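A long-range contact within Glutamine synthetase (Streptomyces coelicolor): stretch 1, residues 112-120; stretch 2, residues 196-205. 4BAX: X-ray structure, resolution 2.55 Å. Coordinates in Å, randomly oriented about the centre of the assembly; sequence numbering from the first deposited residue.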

ATOM      1  N   GLY A 112     -24.642  34.907  25.475  1.00 34.17           N
ATOM      2  CA  GLY A 112     -23.880  34.540  24.304  1.00 33.96           C
ATOM      3  C   GLY A 112     -22.911  33.435  24.690  1.00 33.79           C
ATOM      4  O   GLY A 112     -22.225  33.520  25.721  1.00 33.76           O
ATOM      5  N   ILE A 113     -22.846  32.392  23.868  1.00 33.42           N
ATOM      6  CA  ILE A 113     -21.905  31.298  24.117  1.00 32.94           C
ATOM      7  C   ILE A 113     -20.902  31.082  22.971  1.00 32.17           C
ATOM      8  O   ILE A 113     -21.276  30.955  21.793  1.00 32.01           O
ATOM      9  CB  ILE A 113     -22.648  29.975  24.511  1.00 21.53           C
ATOM     10  CG1 ILE A 113     -23.606  30.264  25.688  1.00 20.47           C
ATOM     11  CG2 ILE A 113     -21.663  28.873  24.895  1.00 21.85           C
ATOM     12  CD1 ILE A 113     -24.521  29.136  26.039  1.00 19.87           C
ATOM     13  N   GLU A 114     -19.618  31.071  23.331  1.00 31.44           N
ATOM     14  CA  GLU A 114     -18.563  30.857  22.357  1.00 30.74           C
ATOM     15  C   GLU A 114     -18.153  29.382  22.478  1.00 30.31           C
ATOM     16  O   GLU A 114     -17.440  28.973  23.400  1.00 30.27           O
ATOM     17  CB  GLU A 114     -17.392  31.781  22.666  1.00 30.67           C
ATOM     18  CG  GLU A 114     -17.828  33.261  22.820  1.00 45.72           C
ATOM     19  CD  GLU A 114     -16.672  34.205  23.164  1.00 46.03           C
ATOM     20  OE1 GLU A 114     -15.590  33.715  23.578  1.00 46.19           O
ATOM     21  OE2 GLU A 114     -16.841  35.439  23.009  1.00 46.07           O
ATOM     22  N   GLN A 115     -18.601  28.589  21.511  1.00 29.63           N
ATOM     23  CA  GLN A 115     -18.525  27.147  21.623  1.00 28.81           C
ATOM     24  C   GLN A 115     -17.354  26.592  20.866  1.00 30.07           C
ATOM     25  O   GLN A 115     -17.271  26.686  19.640  1.00 30.62           O
ATOM     26  CB  GLN A 115     -19.812  26.520  21.087  1.00 26.89           C
ATOM     27  CG  GLN A 115     -19.737  25.008  20.900  1.00 25.47           C
ATOM     28  CD  GLN A 115     -19.867  24.211  22.214  1.00 24.23           C
ATOM     29  OE1 GLN A 115     -20.955  24.138  22.836  1.00 23.37           O
ATOM     30  NE2 GLN A 115     -18.762  23.581  22.622  1.00 23.74           N
ATOM     31  N   GLU A 116     -16.440  25.999  21.621  1.00 30.57           N
ATOM     32  CA  GLU A 116     -15.245  25.446  21.027  1.00 30.73           C
ATOM     33  C   GLU A 116     -15.358  23.932  20.828  1.00 29.51           C
ATOM     34  O   GLU A 116     -16.097  23.242  21.542  1.00 29.04           O
ATOM     35  CB  GLU A 116     -14.020  25.793  21.887  1.00 31.98           C
ATOM     36  CG  GLU A 116     -13.748  27.307  21.960  1.00 33.35           C
ATOM     37  CD  GLU A 116     -12.521  27.671  22.805  1.00 34.42           C
ATOM     38  OE1 GLU A 116     -12.084  26.834  23.634  1.00 34.80           O
ATOM     39  OE2 GLU A 116     -11.979  28.792  22.611  1.00 34.60           O
ATOM     40  N   TYR A 117     -14.605  23.427  19.856  1.00 28.64           N
ATOM     41  CA  TYR A 117     -14.559  22.004  19.587  1.00 27.73           C
ATOM     42  C   TYR A 117     -13.291  21.679  18.835  1.00 26.98           C
ATOM     43  O   TYR A 117     -12.720  22.556  18.180  1.00 26.75           O
ATOM     44  CB  TYR A 117     -15.781  21.558  18.790  1.00 27.95           C
ATOM     45  CG  TYR A 117     -15.940  22.294  17.466  1.00 28.25           C
ATOM     46  CD1 TYR A 117     -16.504  23.565  17.409  1.00 28.01           C
ATOM     47  CD2 TYR A 117     -15.518  21.724  16.277  1.00 28.53           C
ATOM     48  CE1 TYR A 117     -16.646  24.234  16.212  1.00 27.94           C
ATOM     49  CE2 TYR A 117     -15.664  22.399  15.072  1.00 28.52           C
ATOM     50  CZ  TYR A 117     -16.228  23.645  15.048  1.00 28.04           C
ATOM     51  OH  TYR A 117     -16.365  24.295  13.841  1.00 27.95           O
ATOM     52  N   THR A 118     -12.902  20.408  18.862  1.00 26.32           N
ATOM     53  CA  THR A 118     -11.692  19.947  18.181  1.00 25.45           C
ATOM     54  C   THR A 118     -12.018  18.791  17.243  1.00 24.70           C
ATOM     55  O   THR A 118     -12.721  17.851  17.640  1.00 24.88           O
ATOM     56  CB  THR A 118     -10.603  19.525  19.211  1.00 22.98           C
ATOM     57  OG1 THR A 118     -10.526  20.507  20.265  1.00 22.95           O
ATOM     58  CG2 THR A 118      -9.234  19.386  18.539  1.00 22.21           C
ATOM     59  N   PHE A 119     -11.516  18.861  16.009  1.00 24.14           N
ATOM     60  CA  PHE A 119     -11.676  17.759  15.048  1.00 24.31           C
ATOM     61  C   PHE A 119     -10.736  16.581  15.292  1.00 24.79           C
ATOM     62  O   PHE A 119      -9.541  16.763  15.573  1.00 23.96           O
ATOM     63  CB  PHE A 119     -11.511  18.238  13.603  1.00 23.80           C
ATOM     64  CG  PHE A 119     -12.676  19.016  13.091  1.00 24.02           C
ATOM     65  CD1 PHE A 119     -13.956  18.547  13.256  1.00 23.87           C
ATOM     66  CD2 PHE A 119     -12.488  20.262  12.473  1.00 24.47           C
ATOM     67  CE1 PHE A 119     -15.044  19.294  12.793  1.00 24.25           C
ATOM     68  CE2 PHE A 119     -13.565  21.012  12.019  1.00 24.37           C
ATOM     69  CZ  PHE A 119     -14.847  20.524  12.179  1.00 24.40           C
ATOM     70  N   PHE A 120     -11.259  15.375  15.092  1.00 26.24           N
ATOM     71  CA  PHE A 120     -10.449  14.174  15.224  1.00 27.41           C
ATOM     72  C   PHE A 120     -10.696  13.274  14.027  1.00 29.74           C
ATOM     73  O   PHE A 120     -11.802  13.237  13.480  1.00 29.62           O
ATOM     74  CB  PHE A 120     -10.795  13.419  16.512  1.00 26.47           C
ATOM     75  CG  PHE A 120      -9.943  13.790  17.692  1.00 26.09           C
ATOM     76  CD1 PHE A 120     -10.068  15.041  18.296  1.00 25.85           C
ATOM     77  CD2 PHE A 120      -8.987  12.901  18.188  1.00 26.13           C
ATOM     78  CE1 PHE A 120      -9.261  15.395  19.384  1.00 25.98           C
ATOM     79  CE2 PHE A 120      -8.179  13.245  19.289  1.00 26.00           C
ATOM     80  CZ  PHE A 120      -8.324  14.500  19.882  1.00 26.12           C
TER
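Stretch 2 196-205: QLWVARWLLY

At the apolar centre of the contact, Leu204 (chi1 t, chi2 p) points toward the strand and sets its CD2 over one face of the Tyr117 ring, 3.6 Å from the ring centroid and 18° off the normal, a CH-pi contact; the closest atoms, Tyr117 CD2 and Leu204 CD2, are 3.5 Å apart. The other methyl, Leu204 CD1, reaches Phe119 CE1 at 4.3 Å, so one leucine touches both aromatic rings. Seven residues earlier, two helical turns back, Leu197 also points toward the strand: its CD2 lies 4.0 Å from Ile113 CD1, and its CD1 packs 3.4 Å from Gln115 OE1. Helix 196-205 lies along strand 112-120 in nearly the same N-to-C direction, with a signed crossing angle of -21° and an axial closest approach of 11.1 Å, so contact is made by side chains and not by backbone. Ile113, Gln115 and Tyr117 alternate with residues that make no contact, as expected of an extended strand. Between the two leucines the contact turns polar. Arg201 leaves its CA sideways, but its extended chain brings the guanidinium edge to Gln115, whose OE1 accepts hydrogen bonds from Arg201 NE (2.9 Å) and Arg201 NH2 (3.0 Å). The Gln115 amide is steadied in turn by Gln115 NE2 donating to Glu116 O at 2.9 Å.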

ATOM      1  N   GLN A 196     -30.807  26.348  20.859  1.00 30.71           N
ATOM      2  CA  GLN A 196     -30.109  26.515  19.574  1.00 29.62           C
ATOM      3  C   GLN A 196     -28.716  25.865  19.580  1.00 28.88           C
ATOM      4  O   GLN A 196     -28.331  25.204  18.613  1.00 28.87           O
ATOM      5  CB  GLN A 196     -30.015  28.004  19.179  1.00 29.37           C
ATOM      6  CG  GLN A 196     -31.355  28.710  18.907  1.00 29.91           C
ATOM      7  CD  GLN A 196     -31.225  30.015  18.100  1.00 30.33           C
ATOM      8  OE1 GLN A 196     -30.154  30.335  17.585  1.00 30.55           O
ATOM      9  NE2 GLN A 196     -32.338  30.754  17.964  1.00 30.27           N
ATOM     10  N   LEU A 197     -28.017  25.981  20.709  1.00 28.16           N
ATOM     11  CA  LEU A 197     -26.685  25.403  20.883  1.00 27.52           C
ATOM     12  C   LEU A 197     -26.695  23.866  20.788  1.00 27.84           C
ATOM     13  O   LEU A 197     -25.785  23.253  20.173  1.00 27.40           O
ATOM     14  CB  LEU A 197     -26.075  25.855  22.219  1.00 26.70           C
ATOM     15  CG  LEU A 197     -24.687  25.278  22.540  1.00 25.87           C
ATOM     16  CD1 LEU A 197     -23.706  25.533  21.391  1.00 25.28           C
ATOM     17  CD2 LEU A 197     -24.112  25.840  23.842  1.00 25.54           C
ATOM     18  N   TRP A 198     -27.719  23.249  21.390  1.00 27.84           N
ATOM     19  CA  TRP A 198     -27.854  21.796  21.323  1.00 27.42           C
ATOM     20  C   TRP A 198     -28.076  21.346  19.892  1.00 26.81           C
ATOM     21  O   TRP A 198     -27.466  20.376  19.414  1.00 26.97           O
ATOM     22  CB  TRP A 198     -29.001  21.296  22.217  1.00 27.04           C
ATOM     23  CG  TRP A 198     -28.546  20.972  23.601  1.00 26.56           C
ATOM     24  CD1 TRP A 198     -29.006  21.517  24.785  1.00 26.50           C
ATOM     25  CD2 TRP A 198     -27.493  20.083  23.956  1.00 26.22           C
ATOM     26  NE1 TRP A 198     -28.320  20.978  25.855  1.00 26.16           N
ATOM     27  CE2 TRP A 198     -27.382  20.099  25.373  1.00 26.20           C
ATOM     28  CE3 TRP A 198     -26.636  19.252  23.219  1.00 25.95           C
ATOM     29  CZ2 TRP A 198     -26.444  19.312  26.059  1.00 26.05           C
ATOM     30  CZ3 TRP A 198     -25.702  18.477  23.903  1.00 25.58           C
ATOM     31  CH2 TRP A 198     -25.620  18.510  25.306  1.00 25.76           C
ATOM     32  N   VAL A 199     -28.903  22.110  19.196  1.00 25.73           N
ATOM     33  CA  VAL A 199     -29.199  21.820  17.818  1.00 24.98           C
ATOM     34  C   VAL A 199     -27.953  22.075  16.962  1.00 25.38           C
ATOM     35  O   VAL A 199     -27.602  21.296  16.066  1.00 25.47           O
ATOM     36  CB  VAL A 199     -30.405  22.625  17.330  1.00 23.91           C
ATOM     37  CG1 VAL A 199     -30.556  22.460  15.832  1.00 23.59           C
ATOM     38  CG2 VAL A 199     -31.674  22.177  18.060  1.00 23.33           C
ATOM     39  N   ALA A 200     -27.263  23.166  17.279  1.00 25.26           N
ATOM     40  CA  ALA A 200     -26.043  23.488  16.575  1.00 24.69           C
ATOM     41  C   ALA A 200     -24.951  22.409  16.807  1.00 24.66           C
ATOM     42  O   ALA A 200     -24.200  22.068  15.877  1.00 23.98           O
ATOM     43  CB  ALA A 200     -25.544  24.898  16.960  1.00 23.98           C
ATOM     44  N   ARG A 201     -24.885  21.862  18.027  1.00 24.45           N
ATOM     45  CA  ARG A 201     -23.981  20.745  18.317  1.00 24.27           C
ATOM     46  C   ARG A 201     -24.393  19.541  17.487  1.00 24.81           C
ATOM     47  O   ARG A 201     -23.563  18.862  16.865  1.00 25.86           O
ATOM     48  CB  ARG A 201     -24.005  20.364  19.801  1.00 24.00           C
ATOM     49  CG  ARG A 201     -23.117  21.227  20.699  1.00 23.83           C
ATOM     50  CD  ARG A 201     -23.686  21.280  22.135  1.00 23.89           C
ATOM     51  NE  ARG A 201     -22.802  21.977  23.072  1.00 23.72           N
ATOM     52  CZ  ARG A 201     -22.616  21.649  24.355  1.00 23.13           C
ATOM     53  NH1 ARG A 201     -23.264  20.619  24.904  1.00 22.94           N
ATOM     54  NH2 ARG A 201     -21.778  22.371  25.103  1.00 22.58           N
ATOM     55  N   TRP A 202     -25.689  19.276  17.478  1.00 24.05           N
ATOM     56  CA  TRP A 202     -26.174  18.127  16.754  1.00 24.19           C
ATOM     57  C   TRP A 202     -25.817  18.302  15.274  1.00 24.33           C
ATOM     58  O   TRP A 202     -25.410  17.340  14.611  1.00 24.60           O
ATOM     59  CB  TRP A 202     -27.690  17.926  16.961  1.00 24.50           C
ATOM     60  CG  TRP A 202     -28.198  16.690  16.272  1.00 25.07           C
ATOM     61  CD1 TRP A 202     -28.271  15.429  16.811  1.00 25.18           C
ATOM     62  CD2 TRP A 202     -28.690  16.577  14.918  1.00 25.15           C
ATOM     63  NE1 TRP A 202     -28.769  14.541  15.873  1.00 25.42           N
ATOM     64  CE2 TRP A 202     -29.041  15.222  14.711  1.00 25.35           C
ATOM     65  CE3 TRP A 202     -28.856  17.482  13.864  1.00 25.13           C
ATOM     66  CZ2 TRP A 202     -29.563  14.761  13.502  1.00 25.27           C
ATOM     67  CZ3 TRP A 202     -29.369  17.016  12.670  1.00 25.38           C
ATOM     68  CH2 TRP A 202     -29.720  15.669  12.499  1.00 25.29           C
ATOM     69  N   LEU A 203     -25.932  19.529  14.772  1.00 24.10           N
ATOM     70  CA  LEU A 203     -25.597  19.821  13.384  1.00 23.56           C
ATOM     71  C   LEU A 203     -24.096  19.647  13.090  1.00 23.25           C
ATOM     72  O   LEU A 203     -23.720  19.258  11.967  1.00 23.28           O
ATOM     73  CB  LEU A 203     -26.058  21.226  13.020  1.00 23.36           C
ATOM     74  CG  LEU A 203     -27.549  21.396  12.722  1.00 23.16           C
ATOM     75  CD1 LEU A 203     -27.885  22.884  12.609  1.00 23.64           C
ATOM     76  CD2 LEU A 203     -27.948  20.672  11.444  1.00 22.60           C
ATOM     77  N   LEU A 204     -23.236  19.946  14.067  1.00 22.63           N
ATOM     78  CA  LEU A 204     -21.795  19.782  13.857  1.00 22.60           C
ATOM     79  C   LEU A 204     -21.391  18.313  13.690  1.00 22.50           C
ATOM     80  O   LEU A 204     -20.766  17.939  12.686  1.00 21.49           O
ATOM     81  CB  LEU A 204     -21.009  20.436  14.995  1.00 22.75           C
ATOM     82  CG  LEU A 204     -19.479  20.253  14.878  1.00 22.78           C
ATOM     83  CD1 LEU A 204     -18.822  21.020  13.700  1.00 11.26           C
ATOM     84  CD2 LEU A 204     -18.808  20.607  16.209  1.00 22.26           C
ATOM     85  N   TYR A 205     -21.840  17.478  14.627  1.00 23.47           N
ATOM     86  CA  TYR A 205     -21.539  16.055  14.600  1.00 23.99           C
ATOM     87  C   TYR A 205     -22.076  15.462  13.333  1.00 24.07           C
ATOM     88  O   TYR A 205     -21.416  14.695  12.645  1.00 23.86           O
ATOM     89  CB  TYR A 205     -22.238  15.353  15.749  1.00 24.41           C
ATOM     90  CG  TYR A 205     -21.794  15.716  17.133  1.00 24.46           C
ATOM     91  CD1 TYR A 205     -20.450  15.718  17.497  1.00 24.45           C
ATOM     92  CD2 TYR A 205     -22.741  16.019  18.105  1.00 24.20           C
ATOM     93  CE1 TYR A 205     -20.077  16.039  18.806  1.00 24.37           C
ATOM     94  CE2 TYR A 205     -22.378  16.336  19.389  1.00 23.93           C
ATOM     95  CZ  TYR A 205     -21.058  16.343  19.743  1.00 24.28           C
ATOM     96  OH  TYR A 205     -20.739  16.669  21.045  1.00 24.66           O
TER